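Local coordinates for protein hypothetical sensory transduction histidine kinase (Methanosarcina mazei, PDB 3LI9) that probably senses extracellular signals with this double Cache (PDC-fold) domain, the extracellular part of a membrane protein likely to act as a histidine kinase, at residues 139-144 with 193-198. Residues are numbered along the deposited sequence; the frame is centred on the assembly and turned at random.
Sequences LTEPYF and MVSNTG
S195 and T197 meet the carboxylate of E141 where the two halves of the chain face each other. S195 comes first, just past the end of strand 190-194. Its OG donates to OE1 of E141 at 2.6 Å, on the syn side and only 16° out of the carboxylate plane; its torsion (chi1 70°) sets OG between the backbone N and the carbonyl carbon. The same OG takes a hydrogen bond from the backbone N of I199. CB of S195 also packs against CD of P142 at 3.5 Å, tighter than usual for two carbons. At N196 the backbone does the work: its N makes a weak, bent bond (134° at the hydrogen) to OE2 of E141, 3.2 Å away. OG1 of T197 is modelled 2.4 Å from OE1 of E141, too short for its exact length to be trusted, while the N of T197 adds a long, weak bond to the same OE1, 3.4 Å. Donors thus gather at OE1, and with N196 at OE2 they would limit rotation of the carboxylate and be expected to stabilise its negative charge. G198 closes the turn, its N bonding to O of S195 at 2.9 Å. The result is a type I beta turn, S195 to G198, that receives the carboxylate of a glutamate, so that loops of the two antiparallel sheets meet within a double Cache (PDC-fold) sensor domain.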
ATOM      1  N   LEU A 139       4.853   3.965  -2.631  1.00 19.76           N
ATOM      2  CA  LEU A 139       3.930   3.177  -1.917  1.00 19.69           C
ATOM      3  C   LEU A 139       4.748   2.474  -0.830  1.00 20.84           C
ATOM      4  O   LEU A 139       5.743   1.759  -1.138  1.00 20.74           O
ATOM      5  CB  LEU A 139       3.270   2.173  -2.863  1.00 20.45           C
ATOM      6  CG  LEU A 139       2.414   1.119  -2.262  1.00 22.62           C
ATOM      7  CD1 LEU A 139       1.133   1.688  -1.663  1.00 24.19           C
ATOM      8  CD2 LEU A 139       2.044   0.117  -3.384  1.00 26.60           C
ATOM      9  N   THR A 140       4.353   2.692   0.423  1.00 17.32           N
ATOM     10  CA  THR A 140       5.085   2.052   1.545  1.00 18.20           C
ATOM     11  C   THR A 140       4.808   0.540   1.541  1.00 19.40           C
ATOM     12  O   THR A 140       3.833  -0.000   0.970  1.00 18.57           O
ATOM     13  CB  THR A 140       4.569   2.599   2.922  1.00 18.50           C
ATOM     14  OG1 THR A 140       3.209   2.160   3.105  1.00 19.44           O
ATOM     15  CG2 THR A 140       4.739   4.130   2.963  1.00 19.39           C
ATOM     16  N   GLU A 141       5.635  -0.151   2.306  1.00 19.36           N
ATOM     17  CA  GLU A 141       5.318  -1.532   2.636  1.00 20.49           C
ATOM     18  C   GLU A 141       4.135  -1.475   3.622  1.00 17.74           C
ATOM     19  O   GLU A 141       4.010  -0.484   4.319  1.00 17.18           O
ATOM     20  CB  GLU A 141       6.586  -2.180   3.196  1.00 23.14           C
ATOM     21  CG  GLU A 141       7.423  -2.721   1.917  1.00 28.83           C
ATOM     22  CD  GLU A 141       6.687  -3.873   1.126  1.00 34.69           C
ATOM     23  OE1 GLU A 141       6.726  -4.963   1.717  1.00 34.68           O
ATOM     24  OE2 GLU A 141       6.095  -3.734  -0.056  1.00 23.82           O
ATOM     25  N   PRO A 142       3.249  -2.475   3.585  1.00 17.83           N
ATOM     26  CA  PRO A 142       2.107  -2.465   4.521  1.00 16.10           C
ATOM     27  C   PRO A 142       2.574  -2.478   5.964  1.00 17.50           C
ATOM     28  O   PRO A 142       3.686  -2.974   6.299  1.00 15.68           O
ATOM     29  CB  PRO A 142       1.380  -3.777   4.203  1.00 16.13           C
ATOM     30  CG  PRO A 142       2.600  -4.731   3.761  1.00 23.13           C
ATOM     31  CD  PRO A 142       3.210  -3.699   2.768  1.00 19.99           C
ATOM     32  N   TYR A 143       1.750  -1.912   6.827  1.00 15.18           N
ATOM     33  CA  TYR A 143       2.163  -1.766   8.249  1.00 15.35           C
ATOM     34  C   TYR A 143       0.929  -1.637   9.090  1.00 15.26           C
ATOM     35  O   TYR A 143      -0.215  -1.349   8.627  1.00 13.22           O
ATOM     36  CB  TYR A 143       3.076  -0.550   8.424  1.00 14.62           C
ATOM     37  CG  TYR A 143       2.424   0.763   8.046  1.00 15.45           C
ATOM     38  CD1 TYR A 143       1.718   1.545   9.005  1.00 14.79           C
ATOM     39  CD2 TYR A 143       2.493   1.215   6.702  1.00 16.41           C
ATOM     40  CE1 TYR A 143       1.096   2.764   8.598  1.00 18.37           C
ATOM     41  CE2 TYR A 143       1.925   2.428   6.304  1.00 16.93           C
ATOM     42  CZ  TYR A 143       1.208   3.168   7.252  1.00 19.95           C
ATOM     43  OH  TYR A 143       0.642   4.352   6.908  1.00 19.92           O
ATOM     44  N   PHE A 144       1.132  -1.863  10.389  1.00 15.31           N
ATOM     45  CA  PHE A 144       0.042  -1.561  11.310  1.00 15.83           C
ATOM     46  C   PHE A 144       0.237  -0.195  11.963  1.00 15.13           C
ATOM     47  O   PHE A 144       1.377   0.190  12.294  1.00 16.20           O
ATOM     48  CB  PHE A 144       0.064  -2.600  12.441  1.00 15.32           C
ATOM     49  CG  PHE A 144      -0.433  -3.943  12.027  1.00 14.62           C
ATOM     50  CD1 PHE A 144      -1.766  -4.179  11.978  1.00 19.41           C
ATOM     51  CD2 PHE A 144       0.467  -4.944  11.630  1.00 19.31           C
ATOM     52  CE1 PHE A 144      -2.303  -5.429  11.555  1.00 20.16           C
ATOM     53  CE2 PHE A 144      -0.076  -6.211  11.214  1.00 18.17           C
ATOM     54  CZ  PHE A 144      -1.448  -6.428  11.189  1.00 18.75           C
HETATM   55  N   MSE A 193      -2.451 -12.633  -0.981  1.00 14.29           N
HETATM   56  CA  MSE A 193      -1.663 -11.569  -1.592  1.00 13.96           C
HETATM   57  C   MSE A 193      -0.474 -11.300  -0.705  1.00 13.24           C
HETATM   58  O   MSE A 193      -0.567 -11.452   0.522  1.00 13.66           O
HETATM   59  CB  MSE A 193      -2.487 -10.256  -1.709  1.00 12.54           C
HETATM   60  CG  MSE A 193      -3.460 -10.363  -2.752  1.00 19.31           C
HETATM   61 SE   MSE A 193      -2.722  -9.289  -4.306  1.00 31.17          SE
HETATM   62  CE  MSE A 193      -3.381  -7.828  -3.397  1.00  9.76           C
ATOM     63  N   VAL A 194       0.643 -10.890  -1.310  1.00 12.70           N
ATOM     64  CA  VAL A 194       1.815 -10.448  -0.548  1.00 11.30           C
ATOM     65  C   VAL A 194       2.295  -9.085  -1.011  1.00 11.98           C
ATOM     66  O   VAL A 194       2.003  -8.677  -2.159  1.00 12.85           O
ATOM     67  CB  VAL A 194       3.016 -11.465  -0.575  1.00 12.53           C
ATOM     68  CG1 VAL A 194       2.547 -12.860   0.017  1.00 13.05           C
ATOM     69  CG2 VAL A 194       3.529 -11.668  -2.000  1.00 14.11           C
ATOM     70  N   SER A 195       3.060  -8.428  -0.161  1.00 12.37           N
ATOM     71  CA  SER A 195       3.652  -7.158  -0.560  1.00 13.32           C
ATOM     72  C   SER A 195       4.949  -7.430  -1.424  1.00 13.32           C
ATOM     73  O   SER A 195       5.328  -8.596  -1.662  1.00 14.29           O
ATOM     74  CB  SER A 195       4.038  -6.361   0.684  1.00 15.23           C
ATOM     75  OG  SER A 195       5.146  -7.018   1.303  1.00 14.91           O
ATOM     76  N   ASN A 196       5.596  -6.353  -1.827  1.00 12.78           N
ATOM     77  CA  ASN A 196       6.776  -6.474  -2.667  1.00 13.93           C
ATOM     78  C   ASN A 196       7.904  -7.233  -1.906  1.00 14.47           C
ATOM     79  O   ASN A 196       8.673  -7.987  -2.521  1.00 16.88           O
ATOM     80  CB  ASN A 196       7.295  -5.103  -3.052  1.00 14.72           C
ATOM     81  CG  ASN A 196       8.489  -5.211  -3.995  1.00 16.42           C
ATOM     82  OD1 ASN A 196       8.370  -5.775  -5.107  1.00 18.37           O
ATOM     83  ND2 ASN A 196       9.582  -4.717  -3.560  1.00 12.18           N
ATOM     84  N   THR A 197       7.947  -7.089  -0.592  1.00 14.73           N
ATOM     85  CA  THR A 197       8.967  -7.836   0.190  1.00 16.86           C
ATOM     86  C   THR A 197       8.401  -9.145   0.724  1.00 16.79           C
ATOM     87  O   THR A 197       9.024  -9.773   1.562  1.00 17.51           O
ATOM     88  CB  THR A 197       9.532  -6.996   1.358  1.00 17.58           C
ATOM     89  OG1 THR A 197       8.458  -6.596   2.263  1.00 19.29           O
ATOM     90  CG2 THR A 197      10.250  -5.725   0.826  1.00 19.87           C
ATOM     91  N   GLY A 198       7.252  -9.597   0.204  1.00 14.73           N
ATOM     92  CA  GLY A 198       6.774 -10.923   0.479  1.00 15.98           C
ATOM     93  C   GLY A 198       5.953 -11.022   1.758  1.00 14.71           C
ATOM     94  O   GLY A 198       5.594 -12.147   2.128  1.00 15.80           O
TER